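Local structure of HTH-type transcriptional regulator cbl (Escherichia coli K12, 2FYI) at residues L16-T21 with I66-E71; T20-A25 with L47-P52; Q78-P83 with K222-E227; F82-W87 with V191-K196. The protein probably serves as an accessory transcriptional regulator of the cys regulon, a LysR-family DNA-binding factor whose cofactor-binding domain is the part described here. One frame throughout, in Å; residues are numbered along the deposited sequence.

Contact 1: residues L16-T21 with I66-E71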
# COMPACT_ATOMS: atom_id res chain seq x y z
N LEU A 16 -19.41 6.26 10.84
CA LEU A 16 -19.31 4.94 10.24
C LEU A 16 -17.85 4.63 10.01
O LEU A 16 -17.17 5.33 9.27
CB LEU A 16 -20.04 4.92 8.90
CG LEU A 16 -19.86 3.64 8.09
CD1 LEU A 16 -20.47 2.47 8.82
CD2 LEU A 16 -20.50 3.82 6.75
N THR A 17 -17.34 3.57 10.63
CA THR A 17 -15.96 3.20 10.40
C THR A 17 -15.87 1.96 9.50
O THR A 17 -16.40 0.90 9.83
CB THR A 17 -15.20 2.98 11.73
OG1 THR A 17 -15.15 4.21 12.45
CG2 THR A 17 -13.77 2.55 11.45
N ILE A 18 -15.19 2.10 8.36
CA ILE A 18 -14.98 0.99 7.44
C ILE A 18 -13.52 0.63 7.40
O ILE A 18 -12.67 1.50 7.29
CB ILE A 18 -15.40 1.38 6.04
CG1 ILE A 18 -16.92 1.46 5.99
CG2 ILE A 18 -14.80 0.41 5.00
CD1 ILE A 18 -17.44 2.33 4.86
N ALA A 19 -13.23 -0.66 7.52
CA ALA A 19 -11.87 -1.14 7.44
C ALA A 19 -11.72 -1.90 6.13
O ALA A 19 -12.58 -2.72 5.77
CB ALA A 19 -11.53 -2.00 8.62
N THR A 20 -10.65 -1.61 5.42
CA THR A 20 -10.50 -2.19 4.11
C THR A 20 -9.06 -2.29 3.61
O THR A 20 -8.12 -1.81 4.23
CB THR A 20 -11.34 -1.42 3.13
OG1 THR A 20 -11.50 -2.21 1.96
CG2 THR A 20 -10.70 -0.09 2.78
N THR A 21 -8.89 -2.93 2.46
CA THR A 21 -7.58 -3.08 1.80
C THR A 21 -7.33 -2.02 0.74
O THR A 21 -8.25 -1.34 0.30
CB THR A 21 -7.51 -4.44 1.06
OG1 THR A 21 -8.61 -4.55 0.13
CG2 THR A 21 -7.60 -5.55 2.07
N ILE A 66 -17.79 -2.10 9.44
CA ILE A 66 -17.81 -2.99 8.27
C ILE A 66 -16.38 -3.31 7.81
O ILE A 66 -15.54 -2.42 7.76
CB ILE A 66 -18.51 -2.31 7.08
CG1 ILE A 66 -19.89 -1.84 7.50
CG2 ILE A 66 -18.67 -3.24 5.93
CD1 ILE A 66 -20.46 -0.85 6.58
N GLY A 67 -16.13 -4.58 7.47
CA GLY A 67 -14.83 -4.98 6.95
C GLY A 67 -14.98 -5.36 5.50
O GLY A 67 -15.94 -6.03 5.13
N ILE A 68 -14.03 -4.93 4.66
CA ILE A 68 -14.10 -5.26 3.23
C ILE A 68 -12.77 -5.75 2.71
O ILE A 68 -11.77 -5.01 2.71
CB ILE A 68 -14.54 -4.06 2.38
CG1 ILE A 68 -15.95 -3.62 2.78
CG2 ILE A 68 -14.47 -4.41 0.92
CD1 ILE A 68 -16.18 -2.11 2.70
N ALA A 69 -12.76 -7.01 2.27
CA ALA A 69 -11.53 -7.64 1.78
C ALA A 69 -11.86 -8.87 0.95
O ALA A 69 -13.02 -9.33 0.93
CB ALA A 69 -10.65 -8.02 2.93
N SER A 70 -10.86 -9.40 0.25
CA SER A 70 -11.07 -10.64 -0.54
C SER A 70 -10.71 -11.88 0.26
O SER A 70 -11.07 -12.97 -0.13
CB SER A 70 -10.26 -10.63 -1.84
OG SER A 70 -10.73 -9.68 -2.78
N GLU A 71 -10.00 -11.73 1.36
CA GLU A 71 -9.50 -12.88 2.09
C GLU A 71 -10.02 -12.90 3.52
O GLU A 71 -10.42 -11.88 4.07
CB GLU A 71 -7.97 -12.90 2.08
CG GLU A 71 -7.34 -12.80 0.69
CD GLU A 71 -7.46 -14.11 -0.14
OE1 GLU A 71 -7.69 -15.20 0.45
OE2 GLU A 71 -7.31 -14.04 -1.40

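Contact 2: residues T20-A25 with L47-P52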
# COMPACT_ATOMS: atom_id res chain seq x y z
N THR A 20 -10.65 -1.61 5.42
CA THR A 20 -10.50 -2.19 4.11
C THR A 20 -9.06 -2.29 3.61
O THR A 20 -8.12 -1.81 4.23
CB THR A 20 -11.34 -1.42 3.13
OG1 THR A 20 -11.50 -2.21 1.96
CG2 THR A 20 -10.70 -0.09 2.78
N THR A 21 -8.89 -2.93 2.46
CA THR A 21 -7.58 -3.08 1.80
C THR A 21 -7.33 -2.02 0.74
O THR A 21 -8.25 -1.34 0.30
CB THR A 21 -7.51 -4.44 1.06
OG1 THR A 21 -8.61 -4.55 0.13
CG2 THR A 21 -7.60 -5.55 2.07
N HIS A 22 -6.08 -1.93 0.31
CA HIS A 22 -5.67 -0.99 -0.72
C HIS A 22 -6.53 -1.16 -1.95
O HIS A 22 -7.00 -0.18 -2.55
CB HIS A 22 -4.21 -1.27 -1.09
CG HIS A 22 -3.71 -0.43 -2.23
ND1 HIS A 22 -3.94 -0.75 -3.55
CD2 HIS A 22 -3.01 0.73 -2.23
CE1 HIS A 22 -3.40 0.18 -4.32
NE2 HIS A 22 -2.83 1.08 -3.54
N THR A 23 -6.74 -2.42 -2.32
CA THR A 23 -7.48 -2.71 -3.54
C THR A 23 -8.86 -2.05 -3.56
O THR A 23 -9.20 -1.36 -4.52
CB THR A 23 -7.69 -4.23 -3.80
OG1 THR A 23 -6.47 -4.96 -3.60
CG2 THR A 23 -8.16 -4.43 -5.22
N GLN A 24 -9.69 -2.26 -2.54
CA GLN A 24 -11.03 -1.71 -2.63
C GLN A 24 -11.00 -0.21 -2.33
O GLN A 24 -11.70 0.54 -2.98
CB GLN A 24 -12.06 -2.48 -1.76
CG GLN A 24 -11.55 -3.76 -1.07
CD GLN A 24 -11.26 -4.94 -2.01
OE1 GLN A 24 -11.45 -4.88 -3.24
NE2 GLN A 24 -10.79 -6.04 -1.43
N ALA A 25 -10.15 0.22 -1.41
CA ALA A 25 -10.07 1.61 -1.12
C ALA A 25 -9.85 2.43 -2.42
O ALA A 25 -10.44 3.50 -2.61
CB ALA A 25 -9.00 1.84 -0.12
N LEU A 47 -12.28 5.79 7.33
CA LEU A 47 -11.71 4.55 6.80
C LEU A 47 -10.39 4.21 7.41
O LEU A 47 -9.56 5.10 7.59
CB LEU A 47 -11.45 4.66 5.31
CG LEU A 47 -12.41 5.17 4.23
CD1 LEU A 47 -12.37 4.07 3.14
CD2 LEU A 47 -13.83 5.43 4.76
N ILE A 48 -10.17 2.92 7.68
CA ILE A 48 -8.86 2.42 8.10
C ILE A 48 -8.40 1.46 7.02
O ILE A 48 -9.16 0.60 6.58
CB ILE A 48 -8.91 1.62 9.43
CG1 ILE A 48 -10.13 2.03 10.26
CG2 ILE A 48 -7.59 1.73 10.18
CD1 ILE A 48 -9.96 2.08 11.85
N GLN A 49 -7.16 1.61 6.58
CA GLN A 49 -6.60 0.67 5.63
C GLN A 49 -5.76 -0.36 6.36
O GLN A 49 -4.98 -0.01 7.23
CB GLN A 49 -5.72 1.38 4.63
CG GLN A 49 -5.01 0.45 3.63
CD GLN A 49 -4.09 1.24 2.71
OE1 GLN A 49 -3.96 2.47 2.85
NE2 GLN A 49 -3.43 0.55 1.79
N GLY A 50 -5.91 -1.63 6.01
CA GLY A 50 -5.14 -2.63 6.70
C GLY A 50 -5.12 -3.92 5.94
O GLY A 50 -5.71 -4.01 4.88
N THR A 51 -4.41 -4.91 6.49
CA THR A 51 -4.35 -6.28 5.93
C THR A 51 -5.61 -7.04 6.31
O THR A 51 -6.27 -6.71 7.30
CB THR A 51 -3.16 -7.08 6.50
OG1 THR A 51 -3.45 -7.48 7.85
CG2 THR A 51 -1.87 -6.27 6.46
N PRO A 52 -5.95 -8.09 5.55
CA PRO A 52 -7.21 -8.79 5.84
C PRO A 52 -7.30 -9.27 7.28
O PRO A 52 -8.37 -9.23 7.88
CB PRO A 52 -7.19 -9.96 4.85
CG PRO A 52 -6.27 -9.50 3.76
CD PRO A 52 -5.20 -8.70 4.44
O HOH W 1 -4.24 -2.58 2.22

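Contact 3: residues Q78-P83 with K222-E227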
# COMPACT_ATOMS: atom_id res chain seq x y z
N GLN A 78 -16.34 -15.81 13.92
CA GLN A 78 -16.93 -14.66 14.61
C GLN A 78 -17.43 -13.57 13.70
O GLN A 78 -17.91 -12.54 14.14
CB GLN A 78 -15.96 -14.04 15.56
CG GLN A 78 -15.79 -14.79 16.83
CD GLN A 78 -14.63 -14.22 17.60
OE1 GLN A 78 -13.82 -13.40 17.07
NE2 GLN A 78 -14.51 -14.64 18.87
N LEU A 79 -17.30 -13.77 12.40
CA LEU A 79 -17.85 -12.79 11.49
C LEU A 79 -18.91 -13.41 10.60
O LEU A 79 -19.09 -14.62 10.58
CB LEU A 79 -16.74 -12.15 10.65
CG LEU A 79 -15.57 -11.56 11.43
CD1 LEU A 79 -14.57 -11.06 10.44
CD2 LEU A 79 -16.01 -10.44 12.38
N VAL A 80 -19.63 -12.56 9.89
CA VAL A 80 -20.62 -12.97 8.90
C VAL A 80 -20.31 -12.17 7.64
O VAL A 80 -20.22 -10.94 7.71
CB VAL A 80 -22.03 -12.57 9.37
CG1 VAL A 80 -23.06 -12.93 8.32
CG2 VAL A 80 -22.37 -13.22 10.70
N ALA A 81 -20.15 -12.83 6.49
CA ALA A 81 -19.70 -12.12 5.31
C ALA A 81 -20.66 -12.29 4.15
O ALA A 81 -21.21 -13.37 3.94
CB ALA A 81 -18.33 -12.57 4.93
N PHE A 82 -20.84 -11.21 3.39
CA PHE A 82 -21.69 -11.26 2.21
C PHE A 82 -20.83 -10.90 1.02
O PHE A 82 -19.94 -10.05 1.11
CB PHE A 82 -22.80 -10.24 2.32
CG PHE A 82 -23.59 -10.33 3.59
CD1 PHE A 82 -23.14 -9.70 4.74
CD2 PHE A 82 -24.80 -10.99 3.63
CE1 PHE A 82 -23.90 -9.76 5.94
CE2 PHE A 82 -25.56 -11.06 4.82
CZ PHE A 82 -25.10 -10.44 5.97
N PRO A 83 -21.10 -11.56 -0.11
CA PRO A 83 -20.40 -11.34 -1.39
C PRO A 83 -20.75 -9.99 -2.00
O PRO A 83 -21.92 -9.65 -2.14
CB PRO A 83 -20.89 -12.51 -2.26
CG PRO A 83 -22.13 -13.00 -1.62
CD PRO A 83 -22.15 -12.60 -0.19
N LYS A 222 -29.82 -8.28 8.21
CA LYS A 222 -30.07 -8.32 9.65
C LYS A 222 -30.37 -9.72 10.14
O LYS A 222 -29.82 -10.17 11.14
CB LYS A 222 -31.25 -7.43 10.00
CG LYS A 222 -30.96 -5.96 10.02
CD LYS A 222 -32.26 -5.20 10.27
CE LYS A 222 -32.01 -3.71 10.41
NZ LYS A 222 -33.25 -3.02 10.81
N ARG A 223 -31.27 -10.40 9.44
CA ARG A 223 -31.76 -11.71 9.85
C ARG A 223 -30.62 -12.68 10.01
O ARG A 223 -30.59 -13.49 10.93
CB ARG A 223 -32.69 -12.24 8.79
CG ARG A 223 -33.69 -13.27 9.26
CD ARG A 223 -34.60 -13.66 8.08
NE ARG A 223 -35.20 -12.48 7.44
CZ ARG A 223 -36.37 -11.92 7.78
NH1 ARG A 223 -37.11 -12.43 8.77
NH2 ARG A 223 -36.80 -10.84 7.13
N GLN A 224 -29.67 -12.57 9.11
CA GLN A 224 -28.58 -13.51 8.99
C GLN A 224 -27.39 -13.19 9.88
O GLN A 224 -26.67 -14.08 10.29
CB GLN A 224 -28.16 -13.54 7.54
CG GLN A 224 -27.56 -14.82 7.12
CD GLN A 224 -26.82 -14.62 5.84
OE1 GLN A 224 -27.43 -14.41 4.79
NE2 GLN A 224 -25.49 -14.63 5.91
N VAL A 225 -27.17 -11.91 10.15
CA VAL A 225 -26.22 -11.49 11.17
C VAL A 225 -26.69 -11.88 12.56
O VAL A 225 -25.90 -12.07 13.48
CB VAL A 225 -26.09 -9.96 11.17
CG1 VAL A 225 -25.25 -9.50 12.33
CG2 VAL A 225 -25.53 -9.48 9.87
N MET A 226 -28.00 -12.01 12.73
CA MET A 226 -28.54 -12.07 14.06
C MET A 226 -28.87 -13.49 14.47
O MET A 226 -28.82 -13.82 15.66
CB MET A 226 -29.77 -11.20 14.15
CG MET A 226 -29.88 -10.48 15.45
SD MET A 226 -28.59 -9.25 15.62
CE MET A 226 -29.11 -8.07 14.38
N GLU A 227 -29.19 -14.32 13.49
CA GLU A 227 -29.81 -15.65 13.69
C GLU A 227 -29.15 -16.55 14.75
O GLU A 227 -29.82 -17.43 15.31
CB GLU A 227 -29.86 -16.41 12.36
CG GLU A 227 -28.50 -16.44 11.64
CD GLU A 227 -28.37 -17.60 10.68
OE1 GLU A 227 -29.11 -18.60 10.86
OE2 GLU A 227 -27.53 -17.53 9.76

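Contact 4: residues F82-W87 with V191-K196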
# COMPACT_ATOMS: atom_id res chain seq x y z
N PHE A 82 -20.84 -11.21 3.39
CA PHE A 82 -21.69 -11.26 2.21
C PHE A 82 -20.83 -10.90 1.02
O PHE A 82 -19.94 -10.05 1.11
CB PHE A 82 -22.80 -10.24 2.32
CG PHE A 82 -23.59 -10.33 3.59
CD1 PHE A 82 -23.14 -9.70 4.74
CD2 PHE A 82 -24.80 -10.99 3.63
CE1 PHE A 82 -23.90 -9.76 5.94
CE2 PHE A 82 -25.56 -11.06 4.82
CZ PHE A 82 -25.10 -10.44 5.97
N PRO A 83 -21.10 -11.56 -0.11
CA PRO A 83 -20.40 -11.34 -1.39
C PRO A 83 -20.75 -9.99 -2.00
O PRO A 83 -21.92 -9.65 -2.14
CB PRO A 83 -20.89 -12.51 -2.26
CG PRO A 83 -22.13 -13.00 -1.62
CD PRO A 83 -22.15 -12.60 -0.19
N TRP A 84 -19.75 -9.20 -2.33
CA TRP A 84 -20.01 -7.95 -2.99
C TRP A 84 -19.95 -8.09 -4.52
O TRP A 84 -20.94 -7.84 -5.20
CB TRP A 84 -19.11 -6.86 -2.45
CG TRP A 84 -19.35 -5.55 -3.05
CD1 TRP A 84 -20.42 -5.18 -3.82
CD2 TRP A 84 -18.53 -4.40 -2.91
NE1 TRP A 84 -20.30 -3.86 -4.17
CE2 TRP A 84 -19.15 -3.36 -3.63
CE3 TRP A 84 -17.32 -4.15 -2.24
CZ2 TRP A 84 -18.59 -2.09 -3.71
CZ3 TRP A 84 -16.78 -2.89 -2.32
CH2 TRP A 84 -17.41 -1.87 -3.06
N PHE A 85 -18.82 -8.52 -5.06
CA PHE A 85 -18.74 -8.86 -6.48
C PHE A 85 -17.56 -9.81 -6.71
O PHE A 85 -16.75 -10.03 -5.81
CB PHE A 85 -18.59 -7.61 -7.34
CG PHE A 85 -17.39 -6.81 -7.00
CD1 PHE A 85 -16.16 -7.13 -7.55
CD2 PHE A 85 -17.47 -5.76 -6.07
CE1 PHE A 85 -15.02 -6.40 -7.22
CE2 PHE A 85 -16.32 -5.02 -5.72
CZ PHE A 85 -15.09 -5.35 -6.30
N ARG A 86 -17.48 -10.38 -7.91
CA ARG A 86 -16.34 -11.22 -8.29
C ARG A 86 -15.35 -10.57 -9.24
O ARG A 86 -15.68 -9.64 -9.97
CB ARG A 86 -16.78 -12.58 -8.79
CG ARG A 86 -17.40 -13.33 -7.68
CD ARG A 86 -18.43 -14.27 -8.20
NE ARG A 86 -17.93 -15.64 -8.11
CZ ARG A 86 -17.32 -16.32 -9.09
NH1 ARG A 86 -17.09 -15.78 -10.31
NH2 ARG A 86 -16.92 -17.56 -8.83
N TRP A 87 -14.10 -11.03 -9.18
CA TRP A 87 -13.04 -10.44 -9.98
C TRP A 87 -11.91 -11.39 -10.25
O TRP A 87 -11.72 -12.37 -9.53
CB TRP A 87 -12.49 -9.23 -9.27
CG TRP A 87 -11.85 -9.53 -7.99
CD1 TRP A 87 -12.45 -9.55 -6.77
CD2 TRP A 87 -10.46 -9.80 -7.76
NE1 TRP A 87 -11.52 -9.82 -5.79
CE2 TRP A 87 -10.29 -9.97 -6.37
CE3 TRP A 87 -9.33 -9.91 -8.60
CZ2 TRP A 87 -9.04 -10.25 -5.80
CZ3 TRP A 87 -8.09 -10.19 -8.02
CH2 TRP A 87 -7.96 -10.36 -6.64
N VAL A 191 -15.04 -10.42 -3.31
CA VAL A 191 -14.81 -9.41 -2.31
C VAL A 191 -15.96 -9.49 -1.34
O VAL A 191 -17.11 -9.43 -1.76
CB VAL A 191 -14.79 -8.01 -2.87
CG1 VAL A 191 -14.53 -7.07 -1.75
CG2 VAL A 191 -13.73 -7.90 -3.89
N TRP A 192 -15.64 -9.60 -0.05
CA TRP A 192 -16.63 -9.77 0.99
C TRP A 192 -16.85 -8.51 1.78
O TRP A 192 -15.94 -7.69 2.00
CB TRP A 192 -16.21 -10.86 1.95
CG TRP A 192 -15.99 -12.16 1.27
CD1 TRP A 192 -14.81 -12.62 0.77
CD2 TRP A 192 -16.96 -13.18 1.01
NE1 TRP A 192 -14.99 -13.87 0.20
CE2 TRP A 192 -16.30 -14.23 0.34
CE3 TRP A 192 -18.32 -13.30 1.29
CZ2 TRP A 192 -16.93 -15.38 -0.05
CZ3 TRP A 192 -18.97 -14.47 0.89
CH2 TRP A 192 -18.26 -15.49 0.22
N LEU A 193 -18.10 -8.38 2.22
CA LEU A 193 -18.50 -7.38 3.15
C LEU A 193 -18.78 -8.16 4.42
O LEU A 193 -19.63 -9.07 4.41
CB LEU A 193 -19.78 -6.78 2.64
CG LEU A 193 -19.66 -6.12 1.28
CD1 LEU A 193 -20.95 -6.33 0.50
CD2 LEU A 193 -19.33 -4.63 1.46
N GLY A 194 -18.07 -7.84 5.49
CA GLY A 194 -18.25 -8.54 6.76
C GLY A 194 -18.76 -7.66 7.89
O GLY A 194 -18.49 -6.46 7.93
N LEU A 195 -19.51 -8.25 8.81
CA LEU A 195 -19.92 -7.57 10.04
C LEU A 195 -19.64 -8.53 11.18
O LEU A 195 -19.58 -9.77 10.96
CB LEU A 195 -21.42 -7.28 10.04
CG LEU A 195 -21.93 -6.45 8.87
CD1 LEU A 195 -23.42 -6.54 8.71
CD2 LEU A 195 -21.49 -5.04 9.13
N LYS A 196 -19.52 -7.99 12.39
CA LYS A 196 -19.43 -8.84 13.57
C LYS A 196 -20.74 -9.59 13.80
O LYS A 196 -21.83 -9.01 13.76
CB LYS A 196 -19.10 -7.99 14.78
CG LYS A 196 -18.91 -8.73 16.07
CD LYS A 196 -18.52 -7.68 17.09
CE LYS A 196 -18.82 -8.09 18.51
NZ LYS A 196 -17.74 -8.96 18.97

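Contact 1: residues L16-T21 with I66-E71
Backbone hydrogen bonds carry most of this pairing between the parallel strands L16-T20 and I66-A69. A19 turns both its backbone polar atoms to strand 66-69: its N donates to I66 O at 2.9 Å, almost straight at 172°, and its O receives I68 N at 2.9 Å with more bend. Both donors lie nearly along the C=O axis of their acceptor. The ladder frays at its start, where I66 N to T17 O is a weak bond of 3.3 Å. At the other end a side chain takes over. T20 holds OG1 anti to its backbone N (chi1 -163°), and the hydroxyl donates to I68 O at 2.9 Å from above the carbonyl plane, 32° out of it. The two strands lie in the lobe built around the chain's start, within a domain of the type 2 periplasmic-binding-protein fold, where helix-linked parallel strands form the centre of the sheet. Apolar packing differs between the two faces. On the face of I18, T20, I66 and I68, I18 CG2 crosses obliquely to meet I68 CD1 at 3.7 Å, while L16 CD1 touches I66 CD1 at 4.0 Å; helix 203-212 covers L16, I18 and I66 through Y204, V205 and F208. The opposite face, that of A19 and G67, carries little side chain, and helix 52-61 packs there, with I55 and L58 on A19. Where strand 14-20 has ended, T21 CG2 meets A69 CB at 4.0 Å, with I55 touching both.

Contact 2: residues T20-A25 with L47-P52
T20 uses both of its backbone polar atoms on the strand that ends at Q49. Its N donates to I48 O at 2.9 Å, nearly along the C=O axis, and its O receives G50 N at 2.8 Å in the carbonyl plane, so residue Q49 is flanked by two bonds of a parallel pairing. Side-chain contact is lighter. Q49 is fully extended, with CG anti to the backbone N (chi1 177°), and runs alongside H22, pointing the same way; its NE2 comes to 3.5 Å from H22 CB, and the amide and imidazole planes stand 45° apart. A water fills the corner between them, accepting from H22 N at 2.7 Å and from Q49 NE2 at 3.3 Å, with a weak bond onward to G50 O. H22 N belongs to the first turn of a helix, and the water thus meets one of its end N-H groups. T21 stands at the N-cap and its O closes the turn by accepting A25 N at 3.0 Å. The amide of Q49 is set by the second subunit, whose Q146 N binds OE1 and whose D147 OD1 binds NE2. T23 OG1 bonds T123 OG1, so this helix start reaches the other lobe, consistent with the cleft where LysR relatives bind effectors. Helix 29-39 packs on T20 and L47 through L29 and I33, strand 66-69 flanks T20 on the other edge, and a strand of the second subunit continues the sheet beside L47 and I48.

Contact 3: residues Q78-P83 with K222-E227
The final helix of this LysR cofactor-binding domain, 218-226, packs against the start of the long strand 79-94, a helix-on-sheet contact at the periphery of a periplasmic-binding-protein-like lobe. The segments run roughly antiparallel, 149° between their directions, with axes 9.1 Å apart, and meet through side chains without a hydrogen bond between them. V80 and F82, two residues apart on the strand, reach the helix together. F82 directs CG anti to its carbonyl carbon (chi1 -52°), which carries the ring tip outward to the helix. There the tip is shared by two successive residues: V225 CG2 lies near the ring plane, at its edge, 4.0 Å from F82 CZ, while Q224 arrives tip to tip, its amide turned 39° from the ring. Around them, L209 of helix 203-212 also packs on F82, W206 touches V225, and L195 of the adjoining strand lies against V225, so the hydrophobic part of the contact is buried. Q224 sits nearer the solvent side. Its chain is extended, with CG anti to the backbone N, and its amide nitrogen touches two neighbouring apolar groups of the strand: NE2 is 3.7 Å from F82 CE2 and 3.8 Å from V80 CG1.

Contact 4: residues F82-W87 with V191-K196
Three aromatic side chains meet V191, and they use its two methyls differently. CG2 lies over one face of the F85 ring in a CH-pi contact, 4.2 Å from the ring centroid, and the two side chains point the same way. The same methyl meets W87, whose side chain crosses V191 at about a right angle and brings NE1 to 3.5 Å from CG2; the hydrogen bond of that NE1 goes instead to S70 OG, which helps to fix the indole. CG1 turns to W84, with the two side chains side by side. F85 and W87 both hold CG in the crowded position between N and carbonyl carbon (chi1 59° in F85), whereas W84 has CG anti to its N; F85 CE2 comes over the centre of the W84 ring, and W84 NE1 lies in the plane of the F85 ring. L193 CD1 crosses W84 obliquely, 3.5 Å from its CB. The framework is an antiparallel pair, strand 189-196 against the long strand 79-94 in the sheet of the periplasmic-binding-protein-like lobe. F82 and L193 form a hydrogen-bonded pair, with F82 N to L193 O and L193 N to F82 O both at 2.7 Å. Farther on, V191 O accepts W84 N at 2.7 Å while V191 N donates to F85 O at 3.1 Å: two residues facing one, as in a beta bulge, with W84 away from extended geometry (psi -59°). On the other face P83 crosses W192 obliquely, CD 3.8 Å from CZ3. The F82 ring, by contrast, turns its CD1 edge to L193 O.

Contacts 1, 2 and 4 illustrate one sheet sampled at three strand junctions, and contact 3 its outer covering. Contacts 1 and 2 share T20 and T21 and are buried and parallel, but contact 2 adds a helix start, a water and the subunit interface, whereas contact 1 is left untouched by the second subunit. Contact 4 continues the sheet antiparallel: G67 O and A69 O of contact 1 probably accept G194 N and W192 N. It is also the most aromatic, and partly exposed. Contact 3 takes F82 and P83 from the same long strand yet relies on side-chain packing alone, and lies farthest from the chain centre.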